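Fucose-specific lectin (Aleuria aurantia, PDB 6GKE) binds L-fucose, with strongest preference for alpha-1,6-linked core fucose on glycoproteins, and may play a role in fruiting-body differentiation. Local coordinates at residues P262-A267 and F279-G284; Y181-D186 and A210-A215; E3-S8 and A57-P62; Y228-R233 and T258-D263. The protein carries 1 engineered substitution. One frame throughout, in Å; residues are numbered along the deposited sequence. Where two conformers were deposited one is given.

Interaction 1. Residues P262-A267 and F279-G284; sequences PDTFIA and FFQASG
Thr-264 to Ala-267 and Phe-279 to Gln-281 run in nearly opposite directions, 166° apart, and Ala-267 and Phe-279 form a hydrogen-bonded antiparallel pair. Phe-279 N meets Ala-267 O at 2.8 Å in a bond nearly along the C=O axis; the return bond from Ala-267 N to Phe-279 O is longer, 3.3 Å. The same Phe-279 O also receives a CA-H...O contact from Ile-266 CA at 3.1 Å. Toward Thr-264 the chains part, and two waters fill in for direct bonds. One accepts from Gln-281 N and donates to Phe-265 O and Thr-264 OG1; the other accepts from Phe-265 N and donates to Gln-281 OE1. Here Gln-281 leaves its strand with CG anti to the backbone N (chi1 -179°), extends onward and crosses Thr-264 obliquely. Gln-281 OE1 lies 3.3 Å from Thr-264 CG2, a methyl that also faces Gln-281 CB. The long amide suits this place because both of its ends are used: OE1 also accepts from Thr-7 N, and NE2 donates to Leu-5 O. Thr-264 OG1 in turn bonds Leu-261 O. Further along, Ile-266 CG2 meets Phe-280 CB at 4.3 Å. Ala-267 O lies at the edge of the Phe-279 ring, near its plane, 3.7 Å from Phe-279 CD2. This pair begins the last blade of the propeller: strand 275-282 lies between strands 267-271 and 286-293, Phe-279 packs on Leu-287 and on Ile-10 and Ala-12 of strand 10-15 in the first blade, and Ile-266 reaches Tyr-228 and Gln-230 of strand 224-230 in the blade before.

Interaction 2. Residues Y181-D186 and A210-A215; sequences YYQATD and AGVSIA
Two successive blades of the six-bladed beta-propeller meet here, Tyr-181, Tyr-182 and Gln-183 of strand 177-183 packing on Ile-214 and on the loop that leads into strand 213-219. The strand segments are 7.5 Å apart at closest approach and their N-to-C directions are 167° apart, nearly antiparallel; the spacing belongs to packing between sheets and is too wide for backbone pairing. Ile-214 makes the apolar contact with both branches: CG2 lies 4.2 Å from Tyr-181 CB, and CD1, placed by an extended chi2 of 170°, rests 3.9 Å from Gln-183 N against the backbone. A branched aliphatic side chain can cover two neighbouring residues in this way. Nearer the surface the contact turns polar. Gln-183 stretches out from its strand and its OE1 accepts from Gly-211 N at 2.9 Å, the donor tilted 24° from the carbonyl plane. Gly-211 has a positive phi, which a residue without a side chain adopts easily. Val-212 crosses the glutamine at about a right angle, its CG2 4.0 Å from Gln-183 NE2, while a water sits 2.7 Å from Val-212 O and within bonding distance of OE1. Tyr-181 sends its ring the other way, into a fucose site: its OH bonds Glu-191, a residue known from experiment to bind fucose, and its side chain comes within about 4 Å of bound fucose at the nearest atoms. The buried apolar contact of Ile-214 is thus joined to a glutamine amide whose oxygen takes Gly-211 N and whose nitrogen reaches Ser-209 O and Asn-187 O, tying strand end to loop.

Interaction 3. Residues E3-S8 and A57-P62; sequences EFLYTS and AKLFSP. With EDO (1,2-ethanediol), chain I; EDO (1,2-ethanediol), chain B.
Two type II beta turns, Leu-5 to Ser-8 and Lys-58 to Ser-61, touch through Leu-5, Thr-7 and Phe-60 close to the dimer interface. Leu-5 supplies the apolar part. Its CG stands anti to the backbone N (chi1 177°), and CD2 lies over one face of the Phe-60 ring, displaced toward the rim, in a CH-pi contact 4.0 Å from the centroid. The same methyl also meets Leu-59 CD1 at 3.8 Å, so one leucine covers both central residues of the opposing turn. At the rim of the ring, close to its plane, Tyr-6 O approaches CE1 of Phe-60 at 3.4 Å; the polarised ring hydrogens suit a carbonyl there. Thr-7 OG1, which donates to Tyr-6 O, lies 3.4 Å from Phe-60 CD1. Both Thr-7 and Phe-60 take the third place of their turns with positive phi, a conformation more usual for glycine. The turns precede the innermost strands, 10-15 and 64-70, of the first two blades of the propeller, and the second subunit lies against them: the Tyr-6 ring stacks on its Tyr-6, and Leu-59 O bonds its Trp-312. Two ethanediol molecules, probably from the crystallisation liquor, lie beside Leu-5 and Tyr-6. O2 of one accepts an almost straight bond (176°) from Tyr-6 N at 2.8 Å, and O1 of the other donates to Tyr-6 O, which therefore accepts two hydrogen bonds. Ethanediol also bonds Tyr-6 N and O of the second subunit.

Interaction 4. Residues Y228-R233 and T258-D263; sequences YWQKGR and TPSLPD
Arg-233 loses the most surface in this contact, followed by Ser-260 and Thr-258. The direct hydrogen bond runs from backbone to side chain: Arg-233 N donates to Ser-260 OG at 2.9 Å, nearly straight at 160°. Ser-260 can present that oxygen because chi1 of 65° sets OG between its own backbone N and carbonyl carbon. A small hydroxyl suits the spot, since Gly-232 CA also lies 3.6 Å from OG. Ser-260 O also receives a CA-H...O contact from Arg-233 CA at 3.2 Å. Thr-258 packs on the arginine carbonyl, its CB 3.4 Å from Arg-233 O and its methyl CG2 also against that group. These pieces belong to two loops of the propeller: residues 231-233 follow strand 224-230 within the fifth blade, and residues 258-263 carry the chain over to strand 267-271 of the sixth. Where the loops meet, Gly-232 CA lies 3.2 Å from Leu-261 O, and a CB there would collide with that oxygen and with Asp-263 N, so glycine suits the place. A water links the loops beside it, donating to Gly-232 O and accepting from Asp-263 N, each at 2.8 Å. In the conformer described, the aliphatic part of Arg-233 lies side by side with Pro-262, Arg-233 CD 4.1 Å from Pro-262 CG. Its NE bonds a second water weakly, and the like-charged guanidinium of Arg-233 of the second subunit is close by. Pro-262 and Leu-261 touch Leu-261 and Tyr-6 respectively of that subunit.

Overall arrangement
Interaction 3 opens at the N terminus and closes a loop of 48 residues holding the first blade's four strands. Interaction 2 comes next, spanning the outer strands of the fourth blade to reach the fifth. Interaction 4 closes the fifth blade's outer half, and interaction 1 begins where it ends, sharing Pro-262 and Asp-263, to close a short loop within the sixth blade. The contacts thus follow in series; none nests inside another. Yet they join laterally: Ser-213 OG probably bonds Ile-266 N between interactions 2 and 1, strands 213-219 and 224-230 pair between 2 and 4, and Pro-262 O meets Tyr-6 OH weakly, linking the last blade to the first.

Interaction 1. Residues P262-A267 and F279-G284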
loop_
_atom_site.group_PDB
_atom_site.type_symbol
_atom_site.label_atom_id
_atom_site.label_comp_id
_atom_site.label_asym_id
_atom_site.label_seq_id
_atom_site.Cartn_x
_atom_site.Cartn_y
_atom_site.Cartn_z
ATOM N N PRO A 262 -8.973 0.819 0.304
ATOM C CA PRO A 262 -9.287 0.390 1.665
ATOM C C PRO A 262 -8.279 0.927 2.691
ATOM O O PRO A 262 -7.084 1.037 2.404
ATOM C CB PRO A 262 -9.229 -1.141 1.571
ATOM C CG PRO A 262 -9.568 -1.421 0.129
ATOM C CD PRO A 262 -8.872 -0.316 -0.633
ATOM N N ASP A 263 -8.791 1.247 3.884
ATOM C CA ASP A 263 -7.981 1.491 5.095
ATOM C C ASP A 263 -7.137 2.768 4.983
ATOM O O ASP A 263 -6.190 2.952 5.743
ATOM C CB ASP A 263 -7.107 0.278 5.420
ATOM C CG ASP A 263 -7.946 -0.966 5.618
ATOM O OD1 ASP A 263 -8.889 -0.907 6.431
ATOM O OD2 ASP A 263 -7.672 -1.978 4.947
ATOM N N THR A 264 -7.547 3.693 4.111
ATOM C CA THR A 264 -6.834 4.938 3.867
ATOM C C THR A 264 -7.473 6.090 4.652
ATOM O O THR A 264 -8.539 5.964 5.245
ATOM C CB THR A 264 -6.793 5.250 2.368
ATOM O OG1 THR A 264 -8.135 5.346 1.891
ATOM C CG2 THR A 264 -6.013 4.214 1.591
ATOM N N PHE A 265 -6.796 7.239 4.614
ATOM C CA PHE A 265 -7.145 8.404 5.428
ATOM C C PHE A 265 -7.512 9.602 4.551
ATOM O O PHE A 265 -7.203 9.637 3.360
ATOM C CB PHE A 265 -5.969 8.734 6.354
ATOM C CG PHE A 265 -5.673 7.597 7.295
ATOM C CD1 PHE A 265 -6.471 7.380 8.409
ATOM C CD2 PHE A 265 -4.669 6.683 7.020
ATOM C CE1 PHE A 265 -6.253 6.295 9.243
ATOM C CE2 PHE A 265 -4.453 5.598 7.859
ATOM C CZ PHE A 265 -5.250 5.403 8.963
ATOM N N ILE A 266 -8.138 10.601 5.182
ATOM C CA ILE A 266 -8.428 11.868 4.527
ATOM C C ILE A 266 -7.787 13.014 5.316
ATOM O O ILE A 266 -7.366 12.867 6.461
ATOM C CB ILE A 266 -9.944 12.113 4.347
ATOM C CG1 ILE A 266 -10.684 12.281 5.679
ATOM C CG2 ILE A 266 -10.545 11.022 3.483
ATOM C CD1 ILE A 266 -12.113 12.769 5.538
ATOM N N ALA A 267 -7.746 14.184 4.679
ATOM C CA ALA A 267 -7.418 15.438 5.337
ATOM C C ALA A 267 -8.157 16.552 4.604
ATOM O O ALA A 267 -8.436 16.416 3.416
ATOM C CB ALA A 267 -5.927 15.690 5.324
ATOM N N PHE A 279 -8.482 15.701 0.754
ATOM C CA PHE A 279 -7.504 14.791 0.170
ATOM C C PHE A 279 -7.814 13.343 0.548
ATOM O O PHE A 279 -8.305 13.074 1.645
ATOM C CB PHE A 279 -6.100 15.154 0.649
ATOM C CG PHE A 279 -5.685 16.523 0.192
ATOM C CD1 PHE A 279 -5.073 16.691 -1.039
ATOM C CD2 PHE A 279 -5.972 17.651 0.949
ATOM C CE1 PHE A 279 -4.720 17.953 -1.487
ATOM C CE2 PHE A 279 -5.627 18.914 0.491
ATOM C CZ PHE A 279 -5.007 19.063 -0.727
ATOM N N PHE A 280 -7.494 12.428 -0.375
ATOM C CA PHE A 280 -7.658 11.005 -0.155
ATOM C C PHE A 280 -6.579 10.248 -0.935
ATOM O O PHE A 280 -5.866 10.816 -1.766
ATOM C CB PHE A 280 -9.080 10.555 -0.521
ATOM C CG PHE A 280 -9.480 10.663 -1.971
ATOM C CD1 PHE A 280 -10.036 11.832 -2.476
ATOM C CD2 PHE A 280 -9.356 9.575 -2.823
ATOM C CE1 PHE A 280 -10.441 11.912 -3.800
ATOM C CE2 PHE A 280 -9.760 9.658 -4.145
ATOM C CZ PHE A 280 -10.302 10.823 -4.632
ATOM N N GLN A 281 -6.465 8.951 -0.635
ATOM C CA GLN A 281 -5.449 8.099 -1.241
ATOM C C GLN A 281 -6.133 7.026 -2.090
ATOM O O GLN A 281 -7.014 6.311 -1.612
ATOM C CB GLN A 281 -4.557 7.478 -0.167
ATOM C CG GLN A 281 -3.449 6.599 -0.735
ATOM C CD GLN A 281 -2.534 6.081 0.348
ATOM O OE1 GLN A 281 -2.964 5.375 1.258
ATOM N NE2 GLN A 281 -1.260 6.446 0.280
ATOM N N ALA A 282 -5.671 6.906 -3.339
ATOM C CA ALA A 282 -6.278 6.039 -4.336
ATOM C C ALA A 282 -5.207 5.160 -4.989
ATOM O O ALA A 282 -4.017 5.292 -4.719
ATOM C CB ALA A 282 -6.981 6.877 -5.375
ATOM N N SER A 283 -5.653 4.267 -5.873
ATOM C CA SER A 283 -4.739 3.441 -6.649
ATOM C C SER A 283 -3.720 4.336 -7.359
ATOM O O SER A 283 -4.027 5.452 -7.773
ATOM C CB SER A 283 -5.478 2.578 -7.632
ATOM O OG SER A 283 -6.110 3.376 -8.617
ATOM N N GLY A 284 -2.490 3.833 -7.482
ATOM C CA GLY A 284 -1.424 4.616 -8.092
ATOM C C GLY A 284 -0.041 4.243 -7.571
ATOM O O GLY A 284 0.812 3.845 -8.359
HETATM O O HOH W 1 -8.364 8.057 1.394
HETATM O O HOH W 2 -4.117 6.784 3.467
#

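Interaction 2. Residues Y181-D186 and A210-A215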
loop_
_atom_site.group_PDB
_atom_site.type_symbol
_atom_site.label_atom_id
_atom_site.label_comp_id
_atom_site.label_asym_id
_atom_site.label_seq_id
_atom_site.Cartn_x
_atom_site.Cartn_y
_atom_site.Cartn_z
ATOM N N TYR A 181 -14.235 16.789 16.888
ATOM C CA TYR A 181 -15.103 15.730 16.383
ATOM C C TYR A 181 -14.349 14.409 16.471
ATOM O O TYR A 181 -13.177 14.329 16.136
ATOM C CB TYR A 181 -15.544 16.032 14.946
ATOM C CG TYR A 181 -16.283 17.337 14.872
ATOM C CD1 TYR A 181 -17.638 17.405 15.144
ATOM C CD2 TYR A 181 -15.605 18.522 14.654
ATOM C CE1 TYR A 181 -18.307 18.616 15.175
ATOM C CE2 TYR A 181 -16.258 19.742 14.677
ATOM C CZ TYR A 181 -17.613 19.792 14.950
ATOM O OH TYR A 181 -18.246 21.005 15.008
ATOM N N TYR A 182 -15.041 13.370 16.930
ATOM C CA TYR A 182 -14.419 12.064 17.128
ATOM C C TYR A 182 -15.513 11.004 17.044
ATOM O O TYR A 182 -16.687 11.340 17.073
ATOM C CB TYR A 182 -13.699 12.022 18.477
ATOM C CG TYR A 182 -14.626 12.206 19.651
ATOM C CD1 TYR A 182 -15.000 13.466 20.087
ATOM C CD2 TYR A 182 -15.182 11.113 20.292
ATOM C CE1 TYR A 182 -15.886 13.637 21.136
ATOM C CE2 TYR A 182 -16.063 11.264 21.351
ATOM C CZ TYR A 182 -16.421 12.531 21.772
ATOM O OH TYR A 182 -17.301 12.668 22.807
ATOM N N GLN A 183 -15.122 9.731 16.965
ATOM C CA GLN A 183 -16.093 8.658 16.883
ATOM C C GLN A 183 -16.135 7.933 18.229
ATOM O O GLN A 183 -15.139 7.375 18.682
ATOM C CB GLN A 183 -15.755 7.711 15.734
ATOM C CG GLN A 183 -16.833 6.660 15.496
ATOM C CD GLN A 183 -16.598 5.889 14.222
ATOM O OE1 GLN A 183 -15.466 5.557 13.881
ATOM N NE2 GLN A 183 -17.672 5.577 13.516
ATOM N N ALA A 184 -17.311 7.977 18.864
ATOM C CA ALA A 184 -17.518 7.383 20.174
ATOM C C ALA A 184 -17.760 5.882 20.029
ATOM O O ALA A 184 -17.914 5.366 18.923
ATOM C CB ALA A 184 -18.675 8.063 20.860
ATOM N N THR A 185 -17.831 5.190 21.171
ATOM C CA THR A 185 -17.874 3.738 21.198
ATOM C C THR A 185 -19.163 3.174 20.580
ATOM O O THR A 185 -19.189 2.000 20.267
ATOM C CB THR A 185 -17.672 3.204 22.624
ATOM O OG1 THR A 185 -18.589 3.853 23.508
ATOM C CG2 THR A 185 -16.256 3.406 23.118
ATOM N N ASP A 186 -20.215 3.990 20.417
ATOM C CA ASP A 186 -21.456 3.579 19.731
ATOM C C ASP A 186 -21.373 3.826 18.214
ATOM O O ASP A 186 -22.386 3.733 17.526
ATOM C CB ASP A 186 -22.677 4.280 20.335
ATOM C CG ASP A 186 -22.626 5.798 20.316
ATOM O OD1 ASP A 186 -21.538 6.360 20.032
ATOM O OD2 ASP A 186 -23.676 6.410 20.588
ATOM N N ALA A 210 -17.713 2.093 11.413
ATOM C CA ALA A 210 -16.663 1.989 12.413
ATOM C C ALA A 210 -15.304 2.323 11.783
ATOM O O ALA A 210 -14.938 1.762 10.756
ATOM C CB ALA A 210 -16.648 0.603 13.011
ATOM N N GLY A 211 -14.557 3.224 12.424
ATOM C CA GLY A 211 -13.174 3.506 12.056
ATOM C C GLY A 211 -13.005 4.529 10.941
ATOM O O GLY A 211 -11.936 4.588 10.350
ATOM N N VAL A 212 -14.013 5.360 10.670
ATOM C CA VAL A 212 -13.864 6.405 9.647
ATOM C C VAL A 212 -12.731 7.374 10.009
ATOM O O VAL A 212 -12.498 7.718 11.174
ATOM C CB VAL A 212 -15.167 7.189 9.420
ATOM C CG1 VAL A 212 -16.184 6.358 8.666
ATOM C CG2 VAL A 212 -15.757 7.747 10.711
ATOM N N SER A 213 -12.075 7.878 8.962
ATOM C CA SER A 213 -11.150 8.994 9.054
ATOM C C SER A 213 -11.961 10.295 9.048
ATOM O O SER A 213 -12.846 10.446 8.221
ATOM C CB SER A 213 -10.163 8.918 7.906
ATOM O OG SER A 213 -9.222 9.978 7.942
ATOM N N ILE A 214 -11.647 11.219 9.965
ATOM C CA ILE A 214 -12.459 12.419 10.216
ATOM C C ILE A 214 -11.605 13.667 9.991
ATOM O O ILE A 214 -10.444 13.707 10.367
ATOM C CB ILE A 214 -13.032 12.392 11.650
ATOM C CG1 ILE A 214 -13.927 11.166 11.852
ATOM C CG2 ILE A 214 -13.760 13.687 12.002
ATOM C CD1 ILE A 214 -14.331 10.920 13.283
ATOM N N ALA A 215 -12.215 14.709 9.424
ATOM C CA ALA A 215 -11.587 16.016 9.316
ATOM C C ALA A 215 -12.664 17.077 9.545
ATOM O O ALA A 215 -13.850 16.813 9.354
ATOM C CB ALA A 215 -10.919 16.186 7.970
HETATM O O HOH W 3 -12.796 6.625 13.601
#

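Interaction 3. Residues E3-S8 and A57-P62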
loop_
_atom_site.group_PDB
_atom_site.type_symbol
_atom_site.label_atom_id
_atom_site.label_comp_id
_atom_site.label_asym_id
_atom_site.label_seq_id
_atom_site.Cartn_x
_atom_site.Cartn_y
_atom_site.Cartn_z
ATOM N N GLU A 3 5.994 7.050 -4.591
ATOM C CA GLU A 3 6.678 6.896 -3.313
ATOM C C GLU A 3 5.743 7.212 -2.138
ATOM O O GLU A 3 6.192 7.290 -1.007
ATOM C CB GLU A 3 7.956 7.729 -3.343
ATOM C CG GLU A 3 8.898 7.259 -4.435
ATOM C CD GLU A 3 10.149 8.094 -4.614
ATOM O OE1 GLU A 3 10.057 9.337 -4.514
ATOM O OE2 GLU A 3 11.215 7.491 -4.848
ATOM N N PHE A 4 4.438 7.340 -2.406
ATOM C CA PHE A 4 3.430 7.571 -1.363
ATOM C C PHE A 4 3.202 6.270 -0.590
ATOM O O PHE A 4 2.769 5.279 -1.168
ATOM C CB PHE A 4 2.144 8.045 -2.040
ATOM C CG PHE A 4 1.022 8.595 -1.191
ATOM C CD1 PHE A 4 1.139 8.880 0.166
ATOM C CD2 PHE A 4 -0.181 8.889 -1.816
ATOM C CE1 PHE A 4 0.072 9.425 0.867
ATOM C CE2 PHE A 4 -1.246 9.423 -1.110
ATOM C CZ PHE A 4 -1.114 9.705 0.227
ATOM N N LEU A 5 3.471 6.280 0.718
ATOM C CA LEU A 5 3.266 5.098 1.535
ATOM C C LEU A 5 1.770 4.771 1.595
ATOM O O LEU A 5 0.946 5.610 1.962
ATOM C CB LEU A 5 3.829 5.370 2.929
ATOM C CG LEU A 5 3.651 4.261 3.963
ATOM C CD1 LEU A 5 4.522 3.059 3.630
ATOM C CD2 LEU A 5 3.970 4.810 5.349
ATOM N N TYR A 6 1.423 3.523 1.284
ATOM C CA TYR A 6 0.029 3.092 1.346
ATOM C C TYR A 6 -0.414 3.077 2.810
ATOM O O TYR A 6 0.250 2.466 3.642
ATOM C CB TYR A 6 -0.154 1.716 0.706
ATOM C CG TYR A 6 -1.521 1.115 0.895
ATOM C CD1 TYR A 6 -2.664 1.783 0.488
ATOM C CD2 TYR A 6 -1.668 -0.126 1.489
ATOM C CE1 TYR A 6 -3.921 1.227 0.654
ATOM C CE2 TYR A 6 -2.916 -0.702 1.649
ATOM C CZ TYR A 6 -4.046 -0.018 1.241
ATOM O OH TYR A 6 -5.267 -0.606 1.407
ATOM N N THR A 7 -1.540 3.742 3.076
ATOM C CA THR A 7 -2.127 3.978 4.418
ATOM C C THR A 7 -1.312 5.002 5.217
ATOM O O THR A 7 -1.517 5.153 6.421
ATOM C CB THR A 7 -2.445 2.707 5.230
ATOM O OG1 THR A 7 -1.279 2.088 5.773
ATOM C CG2 THR A 7 -3.237 1.703 4.424
ATOM N N SER A 8 -0.476 5.792 4.534
ATOM C CA SER A 8 0.032 7.029 5.117
ATOM C C SER A 8 -1.138 7.883 5.606
ATOM O O SER A 8 -2.156 8.002 4.927
ATOM C CB SER A 8 0.804 7.808 4.084
ATOM O OG SER A 8 1.247 9.064 4.575
ATOM N N ALA A 57 9.240 10.553 10.627
ATOM C CA ALA A 57 8.419 10.044 11.701
ATOM C C ALA A 57 8.429 8.519 11.625
ATOM O O ALA A 57 8.897 7.949 10.639
ATOM C CB ALA A 57 7.021 10.600 11.589
ATOM N N LYS A 58 7.878 7.856 12.643
ATOM C CA LYS A 58 7.736 6.416 12.546
ATOM C C LYS A 58 6.912 6.090 11.300
ATOM O O LYS A 58 6.062 6.871 10.878
ATOM C CB LYS A 58 7.085 5.812 13.793
ATOM C CG LYS A 58 5.580 6.000 13.934
ATOM C CD LYS A 58 5.009 5.181 15.068
ATOM C CE LYS A 58 3.501 5.250 15.158
ATOM N NZ LYS A 58 3.004 4.327 16.205
ATOM N N LEU A 59 7.164 4.924 10.708
ATOM C CA LEU A 59 6.350 4.504 9.581
ATOM C C LEU A 59 4.888 4.435 10.039
ATOM O O LEU A 59 4.595 3.934 11.120
ATOM C CB LEU A 59 6.835 3.166 9.017
ATOM C CG LEU A 59 7.946 3.244 7.968
ATOM C CD1 LEU A 59 7.456 3.889 6.681
ATOM C CD2 LEU A 59 9.182 3.963 8.471
ATOM N N PHE A 60 3.985 4.950 9.197
ATOM C CA PHE A 60 2.528 4.987 9.449
ATOM C C PHE A 60 2.196 5.947 10.601
ATOM O O PHE A 60 1.124 5.861 11.189
ATOM C CB PHE A 60 1.951 3.581 9.672
ATOM C CG PHE A 60 2.366 2.607 8.601
ATOM C CD1 PHE A 60 1.718 2.582 7.378
ATOM C CD2 PHE A 60 3.431 1.741 8.795
ATOM C CE1 PHE A 60 2.123 1.717 6.374
ATOM C CE2 PHE A 60 3.829 0.868 7.795
ATOM C CZ PHE A 60 3.176 0.860 6.586
ATOM N N SER A 61 3.078 6.912 10.867
ATOM C CA SER A 61 2.822 7.933 11.864
ATOM C C SER A 61 1.534 8.675 11.548
ATOM O O SER A 61 1.279 9.045 10.398
ATOM C CB SER A 61 3.945 8.937 11.900
ATOM O OG SER A 61 3.668 10.009 12.796
ATOM N N PRO A 62 0.748 9.057 12.574
ATOM C CA PRO A 62 -0.303 10.039 12.347
ATOM C C PRO A 62 0.332 11.397 12.012
ATOM O O PRO A 62 1.516 11.628 12.298
ATOM C CB PRO A 62 -1.060 10.042 13.677
ATOM C CG PRO A 62 0.016 9.727 14.691
ATOM C CD PRO A 62 0.889 8.701 13.999
HETATM C C1 EDO I . 2.111 0.147 2.986
HETATM O O1 EDO I . 0.860 -0.276 3.521
HETATM C C2 EDO I . 2.939 -0.787 2.104
HETATM O O2 EDO I . 3.606 -0.070 1.009
HETATM C C1 EDO B . 3.020 0.976 -1.823
HETATM O O1 EDO B . 2.047 0.912 -2.862
HETATM C C2 EDO B . 2.963 2.079 -0.765
HETATM O O2 EDO B . 3.343 1.591 0.567
#

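Interaction 4. Residues Y228-R233 and T258-D263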
loop_
_atom_site.group_PDB
_atom_site.type_symbol
_atom_site.label_atom_id
_atom_site.label_comp_id
_atom_site.label_asym_id
_atom_site.label_seq_id
_atom_site.Cartn_x
_atom_site.Cartn_y
_atom_site.Cartn_z
ATOM N N TYR A 228 -16.102 16.199 7.843
ATOM C CA TYR A 228 -15.918 15.188 6.811
ATOM C C TYR A 228 -15.579 13.855 7.463
ATOM O O TYR A 228 -14.818 13.805 8.427
ATOM C CB TYR A 228 -14.792 15.575 5.847
ATOM C CG TYR A 228 -15.105 16.851 5.124
ATOM C CD1 TYR A 228 -16.014 16.857 4.080
ATOM C CD2 TYR A 228 -14.583 18.060 5.544
ATOM C CE1 TYR A 228 -16.392 18.037 3.461
ATOM C CE2 TYR A 228 -14.947 19.248 4.935
ATOM C CZ TYR A 228 -15.863 19.241 3.897
ATOM O OH TYR A 228 -16.260 20.423 3.335
ATOM N N TRP A 229 -16.099 12.770 6.894
ATOM C CA TRP A 229 -15.625 11.458 7.294
ATOM C C TRP A 229 -15.668 10.502 6.109
ATOM O O TRP A 229 -16.486 10.624 5.205
ATOM C CB TRP A 229 -16.383 10.892 8.499
ATOM C CG TRP A 229 -17.859 10.708 8.342
ATOM C CD1 TRP A 229 -18.532 9.600 7.923
ATOM C CD2 TRP A 229 -18.858 11.670 8.708
ATOM N NE1 TRP A 229 -19.882 9.818 7.983
ATOM C CE2 TRP A 229 -20.112 11.078 8.464
ATOM C CE3 TRP A 229 -18.807 12.977 9.202
ATOM C CZ2 TRP A 229 -21.307 11.748 8.724
ATOM C CZ3 TRP A 229 -19.987 13.638 9.456
ATOM C CH2 TRP A 229 -21.221 13.031 9.216
ATOM N N GLN A 230 -14.757 9.526 6.149
ATOM C CA GLN A 230 -14.651 8.564 5.077
ATOM C C GLN A 230 -13.973 7.304 5.601
ATOM O O GLN A 230 -12.900 7.371 6.213
ATOM C CB GLN A 230 -13.837 9.144 3.921
ATOM C CG GLN A 230 -13.783 8.263 2.681
ATOM C CD GLN A 230 -12.870 8.871 1.646
ATOM O OE1 GLN A 230 -13.275 9.746 0.880
ATOM N NE2 GLN A 230 -11.617 8.444 1.657
ATOM N N LYS A 231 -14.585 6.159 5.294
ATOM C CA LYS A 231 -13.928 4.872 5.396
ATOM C C LYS A 231 -13.333 4.551 4.025
ATOM O O LYS A 231 -13.977 4.782 3.002
ATOM C CB LYS A 231 -14.928 3.793 5.815
ATOM C CG LYS A 231 -14.371 2.380 5.799
ATOM C CD LYS A 231 -15.293 1.352 6.391
ATOM C CE LYS A 231 -14.756 -0.050 6.217
ATOM N NZ LYS A 231 -15.717 -1.061 6.711
ATOM N N GLY A 232 -12.122 3.992 3.997
ATOM C CA GLY A 232 -11.487 3.704 2.729
ATOM C C GLY A 232 -12.367 2.804 1.876
ATOM O O GLY A 232 -12.935 1.826 2.368
ATOM N N ARG A 233 -12.467 3.155 0.591
ATOM C CA ARG A 233 -13.298 2.474 -0.419
ATOM C C ARG A 233 -14.791 2.581 -0.071
ATOM O O ARG A 233 -15.598 1.754 -0.498
ATOM C CB ARG A 233 -12.862 1.024 -0.653
ATOM C CG ARG A 233 -13.134 0.578 -2.082
ATOM C CD ARG A 233 -12.773 -0.867 -2.332
ATOM N NE ARG A 233 -12.794 -1.202 -3.748
ATOM C CZ ARG A 233 -13.881 -1.563 -4.426
ATOM N NH1 ARG A 233 -15.059 -1.589 -3.824
ATOM N NH2 ARG A 233 -13.788 -1.895 -5.703
ATOM N N THR A 258 -16.601 5.313 -5.046
ATOM C CA THR A 258 -15.741 4.980 -3.905
ATOM C C THR A 258 -14.269 4.989 -4.312
ATOM O O THR A 258 -13.595 3.961 -4.260
ATOM C CB THR A 258 -16.145 3.632 -3.294
ATOM O OG1 THR A 258 -15.967 2.580 -4.244
ATOM C CG2 THR A 258 -17.582 3.615 -2.816
ATOM N N PRO A 259 -13.721 6.155 -4.718
ATOM C CA PRO A 259 -12.420 6.196 -5.381
ATOM C C PRO A 259 -11.185 5.965 -4.496
ATOM O O PRO A 259 -10.100 5.825 -5.046
ATOM C CB PRO A 259 -12.387 7.609 -5.991
ATOM C CG PRO A 259 -13.269 8.426 -5.080
ATOM C CD PRO A 259 -14.374 7.474 -4.681
ATOM N N SER A 260 -11.345 5.938 -3.168
ATOM C CA SER A 260 -10.215 5.698 -2.276
ATOM C C SER A 260 -9.952 4.198 -2.115
ATOM O O SER A 260 -10.829 3.370 -2.313
ATOM C CB SER A 260 -10.429 6.329 -0.928
ATOM O OG SER A 260 -11.521 5.735 -0.235
ATOM N N LEU A 261 -8.722 3.869 -1.717
ATOM C CA LEU A 261 -8.366 2.495 -1.395
ATOM C C LEU A 261 -8.831 2.131 0.011
ATOM O O LEU A 261 -9.028 2.989 0.873
ATOM C CB LEU A 261 -6.853 2.296 -1.503
ATOM C CG LEU A 261 -6.274 2.302 -2.916
ATOM C CD1 LEU A 261 -4.762 2.416 -2.845
ATOM C CD2 LEU A 261 -6.685 1.058 -3.695
ATOM N N PRO A 262 -8.973 0.819 0.304
ATOM C CA PRO A 262 -9.287 0.390 1.665
ATOM C C PRO A 262 -8.279 0.927 2.691
ATOM O O PRO A 262 -7.084 1.037 2.404
ATOM C CB PRO A 262 -9.229 -1.141 1.571
ATOM C CG PRO A 262 -9.568 -1.421 0.129
ATOM C CD PRO A 262 -8.872 -0.316 -0.633
ATOM N N ASP A 263 -8.791 1.247 3.884
ATOM C CA ASP A 263 -7.981 1.491 5.095
ATOM C C ASP A 263 -7.137 2.768 4.983
ATOM O O ASP A 263 -6.190 2.952 5.743
ATOM C CB ASP A 263 -7.107 0.278 5.420
ATOM C CG ASP A 263 -7.946 -0.966 5.618
ATOM O OD1 ASP A 263 -8.889 -0.907 6.431
ATOM O OD2 ASP A 263 -7.672 -1.978 4.947
HETATM O O HOH W 4 -11.517 0.671 4.473
HETATM O O HOH W 5 -10.282 0.515 -3.908
#